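Local atomic coordinates of chitinase A (Pteris ryukyuensis, PDB entry 4RL3), a protein that probably hydrolyses the glycosidic bonds of chitin, this chain being the family GH18 catalytic domain of a longer fern class III chitinase that also carries LysM sequence. Residues I51-N55 against L110-Y114. Residues are numbered along the deposited sequence; the frame is centred on the assembly and turned at random.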
ATOM      1  N   ILE A  51      -1.043   9.234 -13.440  1.00  6.05           N
ATOM      2  CA  ILE A  51       0.195   8.739 -12.846  1.00  6.03           C
ATOM      3  C   ILE A  51       0.914   9.823 -12.063  1.00  6.09           C
ATOM      4  O   ILE A  51       1.314  10.842 -12.635  1.00  6.20           O
ATOM      5  CB  ILE A  51       1.125   8.192 -13.947  1.00  5.97           C
ATOM      6  CG1 ILE A  51       0.460   6.991 -14.636  1.00  6.00           C
ATOM      7  CG2 ILE A  51       2.486   7.810 -13.370  1.00  5.96           C
ATOM      8  CD1 ILE A  51       1.170   6.514 -15.880  1.00  6.06           C
ATOM      9  N   TYR A  52       1.111   9.573 -10.769  1.00  5.96           N
ATOM     10  CA  TYR A  52       1.870  10.469  -9.899  1.00  6.17           C
ATOM     11  C   TYR A  52       2.935   9.704  -9.119  1.00  5.92           C
ATOM     12  O   TYR A  52       3.153   9.938  -7.932  1.00  5.66           O
ATOM     13  CB  TYR A  52       0.950  11.282  -8.994  1.00  6.51           C
ATOM     14  CG  TYR A  52       0.022  12.172  -9.797  1.00  6.97           C
ATOM     15  CD1 TYR A  52       0.479  13.362 -10.370  1.00  7.29           C
ATOM     16  CD2 TYR A  52      -1.300  11.807 -10.016  1.00  7.18           C
ATOM     17  CE1 TYR A  52      -0.367  14.158 -11.116  1.00  7.69           C
ATOM     18  CE2 TYR A  52      -2.149  12.597 -10.762  1.00  7.50           C
ATOM     19  CZ  TYR A  52      -1.678  13.775 -11.307  1.00  7.78           C
ATOM     20  OH  TYR A  52      -2.532  14.564 -12.048  1.00  8.76           O
ATOM     21  N   TRP A  53       3.582   8.767  -9.799  1.00  5.74           N
ATOM     22  CA  TRP A  53       4.914   8.335  -9.386  1.00  5.72           C
ATOM     23  C   TRP A  53       5.897   8.760 -10.461  1.00  5.91           C
ATOM     24  O   TRP A  53       5.503   9.214 -11.541  1.00  6.05           O
ATOM     25  CB  TRP A  53       5.005   6.824  -9.151  1.00  5.65           C
ATOM     26  CG  TRP A  53       4.873   5.968 -10.379  1.00  5.58           C
ATOM     27  CD1 TRP A  53       5.876   5.521 -11.198  1.00  5.53           C
ATOM     28  CD2 TRP A  53       3.665   5.409 -10.891  1.00  5.56           C
ATOM     29  NE1 TRP A  53       5.357   4.726 -12.199  1.00  5.62           N
ATOM     30  CE2 TRP A  53       4.002   4.642 -12.030  1.00  5.56           C
ATOM     31  CE3 TRP A  53       2.326   5.469 -10.491  1.00  5.56           C
ATOM     32  CZ2 TRP A  53       3.047   3.957 -12.778  1.00  5.60           C
ATOM     33  CZ3 TRP A  53       1.385   4.789 -11.241  1.00  5.69           C
ATOM     34  CH2 TRP A  53       1.748   4.045 -12.363  1.00  5.76           C
ATOM     35  N   GLN A  54       7.182   8.587 -10.162  1.00  6.03           N
ATOM     36  CA  GLN A  54       8.242   8.988 -11.081  1.00  6.26           C
ATOM     37  C   GLN A  54       8.368   7.993 -12.226  1.00  6.32           C
ATOM     38  O   GLN A  54       9.310   7.193 -12.273  1.00  6.15           O
ATOM     39  CB  GLN A  54       9.572   9.148 -10.342  1.00  6.47           C
ATOM     40  CG  GLN A  54      10.603   9.899 -11.164  1.00  6.69           C
ATOM     41  CD  GLN A  54      11.885  10.214 -10.410  1.00  6.82           C
ATOM     42  OE1 GLN A  54      12.325   9.460  -9.538  1.00  7.03           O
ATOM     43  NE2 GLN A  54      12.509  11.336 -10.760  1.00  7.10           N
ATOM     44  N   ASN A  55       7.403   8.050 -13.142  1.00  6.45           N
ATOM     45  CA  ASN A  55       7.287   7.039 -14.194  1.00  6.74           C
ATOM     46  C   ASN A  55       8.284   7.193 -15.340  1.00  6.72           C
ATOM     47  O   ASN A  55       8.411   6.281 -16.167  1.00  6.98           O
ATOM     48  CB  ASN A  55       5.860   6.968 -14.747  1.00  7.02           C
ATOM     49  CG  ASN A  55       5.439   8.235 -15.478  1.00  7.39           C
ATOM     50  OD1 ASN A  55       5.697   9.346 -15.020  1.00  7.92           O
ATOM     51  ND2 ASN A  55       4.760   8.067 -16.598  1.00  7.85           N
ATOM     52  N   LEU A 110      -3.956   1.014 -17.104  1.00  5.49           N
ATOM     53  CA  LEU A 110      -2.677   1.293 -16.462  1.00  5.75           C
ATOM     54  C   LEU A 110      -1.977   0.008 -16.059  1.00  5.90           C
ATOM     55  O   LEU A 110      -0.770  -0.137 -16.248  1.00  5.80           O
ATOM     56  CB  LEU A 110      -2.885   2.190 -15.237  1.00  5.99           C
ATOM     57  CG  LEU A 110      -1.633   2.660 -14.497  1.00  6.29           C
ATOM     58  CD1 LEU A 110      -0.822   3.603 -15.374  1.00  6.37           C
ATOM     59  CD2 LEU A 110      -2.031   3.337 -13.192  1.00  6.41           C
ATOM     60  N   ILE A 111      -2.739  -0.922 -15.494  1.00  6.08           N
ATOM     61  CA  ILE A 111      -2.206  -2.225 -15.079  1.00  6.30           C
ATOM     62  C   ILE A 111      -1.646  -2.995 -16.273  1.00  6.51           C
ATOM     63  O   ILE A 111      -0.562  -3.588 -16.197  1.00  6.37           O
ATOM     64  CB  ILE A 111      -3.297  -3.039 -14.354  1.00  6.40           C
ATOM     65  CG1 ILE A 111      -3.533  -2.447 -12.962  1.00  6.46           C
ATOM     66  CG2 ILE A 111      -2.917  -4.516 -14.238  1.00  6.45           C
ATOM     67  CD1 ILE A 111      -4.868  -2.805 -12.342  1.00  6.57           C
ATOM     68  N   ASN A 112      -2.364  -2.974 -17.388  1.00  6.77           N
ATOM     69  CA  ASN A 112      -1.870  -3.628 -18.591  1.00  7.29           C
ATOM     70  C   ASN A 112      -0.646  -2.929 -19.167  1.00  7.28           C
ATOM     71  O   ASN A 112       0.272  -3.607 -19.624  1.00  7.74           O
ATOM     72  CB  ASN A 112      -2.984  -3.737 -19.627  1.00  7.70           C
ATOM     73  CG  ASN A 112      -4.011  -4.777 -19.244  1.00  8.36           C
ATOM     74  OD1 ASN A 112      -3.706  -5.721 -18.510  1.00  9.26           O
ATOM     75  ND2 ASN A 112      -5.239  -4.622 -19.744  1.00  8.59           N
ATOM     76  N   GLN A 113      -0.611  -1.601 -19.112  1.00  7.29           N
ATOM     77  CA  GLN A 113       0.527  -0.850 -19.633  1.00  7.47           C
ATOM     78  C   GLN A 113       1.805  -1.102 -18.846  1.00  7.10           C
ATOM     79  O   GLN A 113       2.885  -1.256 -19.432  1.00  7.36           O
ATOM     80  CB  GLN A 113       0.228   0.651 -19.619  1.00  7.86           C
ATOM     81  CG  GLN A 113       1.345   1.499 -20.223  1.00  8.40           C
ATOM     82  CD  GLN A 113       1.142   2.984 -20.058  1.00  9.11           C
ATOM     83  OE1 GLN A 113       0.192   3.444 -19.411  1.00  9.44           O
ATOM     84  NE2 GLN A 113       2.065   3.759 -20.631  1.00  9.68           N
ATOM     85  N   TYR A 114       1.676  -1.110 -17.521  1.00  6.67           N
ATOM     86  CA  TYR A 114       2.820  -1.215 -16.610  1.00  6.51           C
ATOM     87  C   TYR A 114       3.070  -2.647 -16.096  1.00  6.60           C
ATOM     88  O   TYR A 114       3.971  -2.851 -15.284  1.00  6.55           O
ATOM     89  CB  TYR A 114       2.664  -0.224 -15.441  1.00  6.36           C
ATOM     90  CG  TYR A 114       3.105   1.172 -15.831  1.00  6.28           C
ATOM     91  CD1 TYR A 114       2.283   1.994 -16.574  1.00  6.29           C
ATOM     92  CD2 TYR A 114       4.365   1.658 -15.464  1.00  6.28           C
ATOM     93  CE1 TYR A 114       2.698   3.250 -16.968  1.00  6.35           C
ATOM     94  CE2 TYR A 114       4.785   2.919 -15.841  1.00  6.41           C
ATOM     95  CZ  TYR A 114       3.952   3.715 -16.590  1.00  6.52           C
ATOM     96  OH  TYR A 114       4.368   4.970 -16.993  1.00  7.04           O
TER
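Start with the aromatic pair. W53 points the six-membered part of its indole edge-on at the face of Y114, a T-shaped stack with ring centroids 5.2 Å apart and planes at 83°; the nearest atoms are W53 CZ2 and Y114 CE2, at 3.7 Å. Apolar contacts flank the pair. L110, one helical turn before Y114, sets its CD2 3.9 Å from W53 CH2, again at the indole edge, and its CD1 3.6 Å from I51 CD1. That same I51 methyl lies 3.8 Å from Y114 CE1. The one hydrogen bond across the contact runs from N55 ND2 to Y114 OH, 3.1 Å and nearly straight at 161°, giving the phenol a polar partner at the end of an otherwise greasy patch. W53 and N55 are the ends of an inverse gamma turn centred on Q54, and both CA-to-CB bonds point toward the helix. In the TIM barrel expected of GH18 enzymes, this is packing of a loop on an outer helix: the loop leaves strand 50-51, which pairs antiparallel with strand 27-36, and leads to helix 60-69, while the helical partner is the C-terminal part of helix 96-114. Strand 27-36 adds L32 against W53 and A35 against L110.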